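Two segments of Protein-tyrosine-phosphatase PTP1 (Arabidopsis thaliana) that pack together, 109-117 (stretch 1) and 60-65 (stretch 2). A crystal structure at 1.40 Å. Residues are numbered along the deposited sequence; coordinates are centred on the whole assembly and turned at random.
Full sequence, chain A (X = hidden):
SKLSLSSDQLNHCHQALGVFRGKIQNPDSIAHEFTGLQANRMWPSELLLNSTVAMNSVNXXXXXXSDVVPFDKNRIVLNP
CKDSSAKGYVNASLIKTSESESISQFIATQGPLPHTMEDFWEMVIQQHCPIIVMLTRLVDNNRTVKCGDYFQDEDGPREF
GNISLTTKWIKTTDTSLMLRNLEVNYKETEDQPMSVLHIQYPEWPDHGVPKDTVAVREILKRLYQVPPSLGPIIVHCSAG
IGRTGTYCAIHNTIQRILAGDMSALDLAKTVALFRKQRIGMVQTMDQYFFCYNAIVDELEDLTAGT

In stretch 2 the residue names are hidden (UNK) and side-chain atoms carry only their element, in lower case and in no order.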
ATOM      1  N   THR A 109      -1.272  -1.801   5.682  1.00 18.21           N
ATOM      2  CA  THR A 109      -1.666  -1.615   7.085  1.00 19.13           C
ATOM      3  C   THR A 109      -2.909  -0.725   7.161  1.00 18.62           C
ATOM      4  O   THR A 109      -3.252  -0.084   6.165  1.00 20.50           O
ATOM      5  CB  THR A 109      -0.469  -1.092   7.887  1.00 19.53           C
ATOM      6  OG1 THR A 109      -0.798  -1.069   9.265  1.00 21.27           O
ATOM      7  CG2 THR A 109      -0.049   0.296   7.453  1.00 19.71           C
ATOM      8  N   GLN A 110      -3.590  -0.732   8.283  1.00 20.68           N
ATOM      9  CA  GLN A 110      -4.777   0.117   8.510  1.00 21.01           C
ATOM     10  C   GLN A 110      -4.323   1.547   8.804  1.00 22.44           C
ATOM     11  O   GLN A 110      -3.165   1.769   9.123  1.00 23.60           O
ATOM     12  CB  GLN A 110      -5.584  -0.421   9.686  1.00 22.16           C
ATOM     13  CG  GLN A 110      -4.863  -0.257  11.001  1.00 22.45           C
ATOM     14  CD  GLN A 110      -5.574  -0.890  12.166  1.00 23.92           C
ATOM     15  OE1 GLN A 110      -6.562  -1.608  12.000  1.00 23.80           O
ATOM     16  NE2 GLN A 110      -5.103  -0.554  13.355  1.00 24.21           N
ATOM     17  N   GLY A 111      -5.241   2.475   8.603  1.00 22.38           N
ATOM     18  CA  GLY A 111      -4.985   3.874   9.013  1.00 27.16           C
ATOM     19  C   GLY A 111      -4.835   3.817  10.535  1.00 29.41           C
ATOM     20  O   GLY A 111      -5.698   3.269  11.228  1.00 27.41           O
ATOM     21  N   PRO A 112      -3.706   4.273  11.188  1.00 26.25           N
ATOM     22  CA  PRO A 112      -3.437   4.162  12.634  1.00 27.43           C
ATOM     23  C   PRO A 112      -4.535   4.770  13.505  1.00 29.32           C
ATOM     24  O   PRO A 112      -5.112   5.803  13.144  1.00 31.20           O
ATOM     25  CB  PRO A 112      -2.113   4.899  12.852  1.00 28.79           C
ATOM     26  CG  PRO A 112      -1.435   4.788  11.511  1.00 26.84           C
ATOM     27  CD  PRO A 112      -2.534   4.790  10.482  1.00 29.47           C
ATOM     28  N   LEU A 113      -4.810   4.109  14.628  1.00 31.57           N
ATOM     29  CA  LEU A 113      -5.725   4.619  15.676  1.00 31.76           C
ATOM     30  C   LEU A 113      -4.895   5.477  16.615  1.00 34.68           C
ATOM     31  O   LEU A 113      -3.680   5.344  16.624  1.00 30.40           O
ATOM     32  CB  LEU A 113      -6.315   3.401  16.395  1.00 28.78           C
ATOM     33  CG  LEU A 113      -7.187   2.505  15.525  1.00 35.92           C
ATOM     34  CD1 LEU A 113      -7.261   1.106  16.100  1.00 36.46           C
ATOM     35  CD2 LEU A 113      -8.577   3.101  15.381  1.00 42.47           C
ATOM     36  N   PRO A 114      -5.507   6.387  17.418  1.00 38.88           N
ATOM     37  CA  PRO A 114      -4.740   7.198  18.355  1.00 57.07           C
ATOM     38  C   PRO A 114      -3.818   6.335  19.226  1.00 41.92           C
ATOM     39  O   PRO A 114      -2.679   6.700  19.414  1.00 40.05           O
ATOM     40  CB  PRO A 114      -5.818   7.864  19.207  1.00 93.28           C
ATOM     41  CG  PRO A 114      -7.039   7.863  18.323  1.00 98.45           C
ATOM     42  CD  PRO A 114      -6.954   6.570  17.541  1.00 59.43           C
ATOM     43  N   HIS A 115      -4.301   5.200  19.710  1.00 32.69           N
ATOM     44  CA  HIS A 115      -3.515   4.314  20.609  1.00 37.86           C
ATOM     45  C   HIS A 115      -2.601   3.353  19.834  1.00 36.52           C
ATOM     46  O   HIS A 115      -1.892   2.600  20.523  1.00 35.94           O
ATOM     47  CB  HIS A 115      -4.448   3.586  21.564  1.00 38.05           C
ATOM     48  CG  HIS A 115      -5.570   2.891  20.888  1.00 50.55           C
ATOM     49  ND1 HIS A 115      -6.603   3.577  20.274  1.00 60.47           N
ATOM     50  CD2 HIS A 115      -5.832   1.579  20.733  1.00 45.83           C
ATOM     51  CE1 HIS A 115      -7.459   2.704  19.779  1.00 60.18           C
ATOM     52  NE2 HIS A 115      -7.005   1.471  20.047  1.00 62.26           N
ATOM     53  N   THR A 116      -2.550   3.387  18.500  1.00 32.84           N
ATOM     54  CA  THR A 116      -1.558   2.550  17.757  1.00 28.50           C
ATOM     55  C   THR A 116      -0.559   3.412  16.992  1.00 29.94           C
ATOM     56  O   THR A 116       0.214   2.866  16.180  1.00 28.42           O
ATOM     57  CB  THR A 116      -2.224   1.513  16.841  1.00 30.71           C
ATOM     58  OG1 THR A 116      -2.869   2.115  15.719  1.00 29.28           O
ATOM     59  CG2 THR A 116      -3.237   0.674  17.587  1.00 30.38           C
ATOM     60  N   MET A 117      -0.550   4.724  17.224  1.00 29.84           N
ATOM     61  CA  MET A 117       0.412   5.568  16.480  1.00 33.21           C
ATOM     62  C   MET A 117       1.864   5.314  16.910  1.00 30.98           C
ATOM     63  O   MET A 117       2.738   5.326  16.025  1.00 28.35           O
ATOM     64  CB  MET A 117       0.053   7.044  16.650  1.00 47.12           C
ATOM     65  CG  MET A 117      -1.297   7.356  16.067  1.00 48.79           C
ATOM     66  SD  MET A 117      -1.725   9.103  16.178  0.90 52.89           S
ATOM     67  CE  MET A 117      -3.368   9.046  15.474  1.00 86.24           C
ATOM     68  N   UNK A  60      -7.468  -6.933  20.322  1.00 35.99           N
ATOM     69  CA  UNK A  60      -8.687  -6.626  19.512  1.00 43.05           C
ATOM     70  C   UNK A  60      -8.865  -5.110  19.359  1.00 37.57           C
ATOM     71  O   UNK A  60      -9.248  -4.687  18.266  1.00 39.87           O
ATOM     72  c   UNK A  60     -10.071  -7.115  21.585  1.00 50.72           C
ATOM     73  c   UNK A  60      -9.975  -8.775  19.721  1.00 58.45           C
ATOM     74  c   UNK A  60      -9.944  -7.302  20.084  1.00 51.10           C
ATOM     75  N   UNK A  61      -8.569  -4.331  20.395  1.00 35.09           N
ATOM     76  CA  UNK A  61      -8.749  -2.853  20.334  1.00 40.69           C
ATOM     77  C   UNK A  61      -7.691  -2.205  19.438  1.00 35.24           C
ATOM     78  O   UNK A  61      -7.772  -1.039  19.192  1.00 37.44           O
ATOM     79  c   UNK A  61      -9.911  -2.283  22.529  1.00 68.14           C
ATOM     80  o   UNK A  61     -10.478  -1.933  24.801  1.00128.76           O
ATOM     81  c   UNK A  61      -8.634  -2.237  21.727  1.00 50.09           C
ATOM     82  o   UNK A  61      -9.067  -0.522  23.891  1.00 99.52           O
ATOM     83  c   UNK A  61      -9.816  -1.522  23.839  1.00 99.01           C
ATOM     84  N   UNK A  62      -6.728  -2.955  18.923  1.00 29.38           N
ATOM     85  CA  UNK A  62      -5.674  -2.393  18.041  1.00 26.20           C
ATOM     86  C   UNK A  62      -6.085  -2.552  16.576  1.00 24.98           C
ATOM     87  O   UNK A  62      -5.300  -2.170  15.696  1.00 26.30           O
ATOM     88  c   UNK A  62      -2.172  -3.692  21.459  1.00 27.46           C
ATOM     89  c   UNK A  62      -4.342  -3.093  18.309  1.00 26.82           C
ATOM     90  n   UNK A  62      -1.206  -4.757  21.805  1.00 28.54           N
ATOM     91  c   UNK A  62      -2.630  -3.807  20.025  1.00 29.03           C
ATOM     92  c   UNK A  62      -3.797  -2.894  19.713  1.00 30.05           C
ATOM     93  N   UNK A  63      -7.297  -3.035  16.336  1.00 25.80           N
ATOM     94  CA  UNK A  63      -7.859  -3.216  14.983  1.00 24.98           C
ATOM     95  C   UNK A  63      -8.963  -2.187  14.757  1.00 26.61           C
ATOM     96  O   UNK A  63      -9.912  -2.150  15.534  1.00 30.33           O
ATOM     97  n   UNK A  63      -7.639  -6.731  15.790  1.00 27.99           N
ATOM     98  c   UNK A  63      -7.339  -5.671  15.033  1.00 23.89           C
ATOM     99  o   UNK A  63      -6.235  -5.481  14.566  1.00 22.53           O
ATOM    100  c   UNK A  63      -8.417  -4.626  14.813  1.00 23.96           C
ATOM    101  N   UNK A  64      -8.835  -1.434  13.677  1.00 25.65           N
ATOM    102  CA  UNK A  64      -9.871  -0.440  13.296  1.00 27.37           C
ATOM    103  C   UNK A  64     -11.175  -1.166  12.951  1.00 26.84           C
ATOM    104  O   UNK A  64     -12.265  -0.680  13.329  1.00 31.66           O
ATOM    105  c   UNK A  64      -8.952   4.378  12.107  1.00 30.12           C
ATOM    106  n   UNK A  64      -8.687   3.281  11.373  1.00 29.45           N
ATOM    107  c   UNK A  64     -10.315   1.479  11.708  1.00 27.04           C
ATOM    108  n   UNK A  64      -7.947   5.085  12.594  1.00 31.33           N
ATOM    109  c   UNK A  64      -9.692   2.445  10.742  1.00 28.98           C
ATOM    110  n   UNK A  64     -10.196   4.802  12.319  1.00 31.90           N
ATOM    111  c   UNK A  64      -9.352   0.386  12.122  1.00 29.38           C
ATOM    112  N   UNK A  65     -11.057  -2.308  12.267  1.00 27.46           N
ATOM    113  CA  UNK A  65     -12.229  -3.083  11.838  1.00 25.77           C
ATOM    114  C   UNK A  65     -12.033  -4.514  12.301  1.00 27.04           C
ATOM    115  O   UNK A  65     -10.913  -5.056  12.179  1.00 29.48           O
ATOM    116  c   UNK A  65     -13.892   0.288   9.381  1.00 36.79           C
ATOM    117  c   UNK A  65     -13.754  -0.996   9.870  1.00 39.83           C
ATOM    118  c   UNK A  65     -11.607   0.286   8.686  1.00 30.85           C
ATOM    119  o   UNK A  65     -12.956   2.220   8.311  1.00 39.88           O
ATOM    120  c   UNK A  65     -11.474  -1.000   9.200  1.00 30.04           C
ATOM    121  c   UNK A  65     -12.821   0.938   8.792  1.00 34.19           C
ATOM    122  c   UNK A  65     -12.392  -3.049  10.320  1.00 29.99           C
ATOM    123  c   UNK A  65     -12.549  -1.664   9.760  1.00 33.10           C
TER
HETATM  124  O   HOH W   1      -8.745  -3.097  10.744  1.00 24.77           O

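Position 60 carries three side-chain carbons, one attached to CA and bearing the other two, a beta-branched aliphatic group with no polar atom. It stays out of reach of stretch 1, and the branching identifies V60. Its contribution is internal to its own segment, where its carbonyl accepts a backbone hydrogen bond from N of position 63 (N to V60 O, 3.2 Å), closing a turn.

At position 61, three carbons run in a row and the third bears two oxygens; the backbone O lies 2.8 Å from H115 NE2. A carboxylate on a two-methylene stem makes this E61. The side chain is poorly ordered and forms no hydrogen bond to stretch 1. The backbone does the work instead, for H115 NE2 donates to E61 O with a nearly straight N-H...O angle of 163°. The carbonyl oxygen lies at the edge of the imidazole, near its plane, where the N-H points. The methyl L113 CD1 also approaches E61 O, at 3.8 Å.

Position 62 has four carbons in an unbranched chain ending in nitrogen, and its CB lies 4.0 Å from T116 CG2; this is K62. The chain is extended beyond chi1, with chi2 to chi4 all t, and its end leads away from stretch 1. Only its base takes part in the contact, with T116 CG2 also 3.9 Å from K62 CA. Its carbonyl is again the polar group in use, accepting a hydrogen bond from Q110 NE2 (to K62 O, 2.9 Å).

Position 63 has two side-chain carbons, the second bearing one oxygen and one nitrogen, and its CA lies 3.6 Å from Q110 OE1. The short carboxamide identifies N63. Its CB points away from stretch 1, and both polar ends of the amide are hydrogen-bonded elsewhere in the structure. What faces the partner is backbone.

Position 64 shows three carbons, a nitrogen, and then a carbon bearing two further nitrogens; nitrogens of this group approach the carbonyls of G111 and P112. This is a guanidinium on a three-carbon arm, hence R64, whose CB points toward stretch 1. R64 NE donates to G111 O at 3.0 Å, and R64 NH2 reaches the same oxygen at 3.2 Å; a weak bond joins R64 NH2 to P112 O at 3.0 Å. Both carbonyls lie at the guanidinium edge, while L113 CD2 covers one face, 3.5 Å from R64 NH2.

At position 65, one carbon leads to a six-carbon ring bearing an oxygen, and the ring makes no direct contact with stretch 1. The phenol identifies Y65. Water 1 accepts from Y65 N, 2.9 Å from its O, and the same O lies 2.9 Å from Q110 OE1, within hydrogen-bonding reach.

The contact joins two segments without regular secondary structure through exchanges between side chains and backbone. The Q110 amide uses both ends, NE2 giving to K62 O and OE1 receiving from R64 N at 2.8 Å and 176°, so it spans the backbone of N63. R64 answers in the opposite direction, binding stretch 1 carbonyls, while L113 packs against the guanidinium and the neighbouring backbone.

Stretch 2, residues 60-65: VEKNRY
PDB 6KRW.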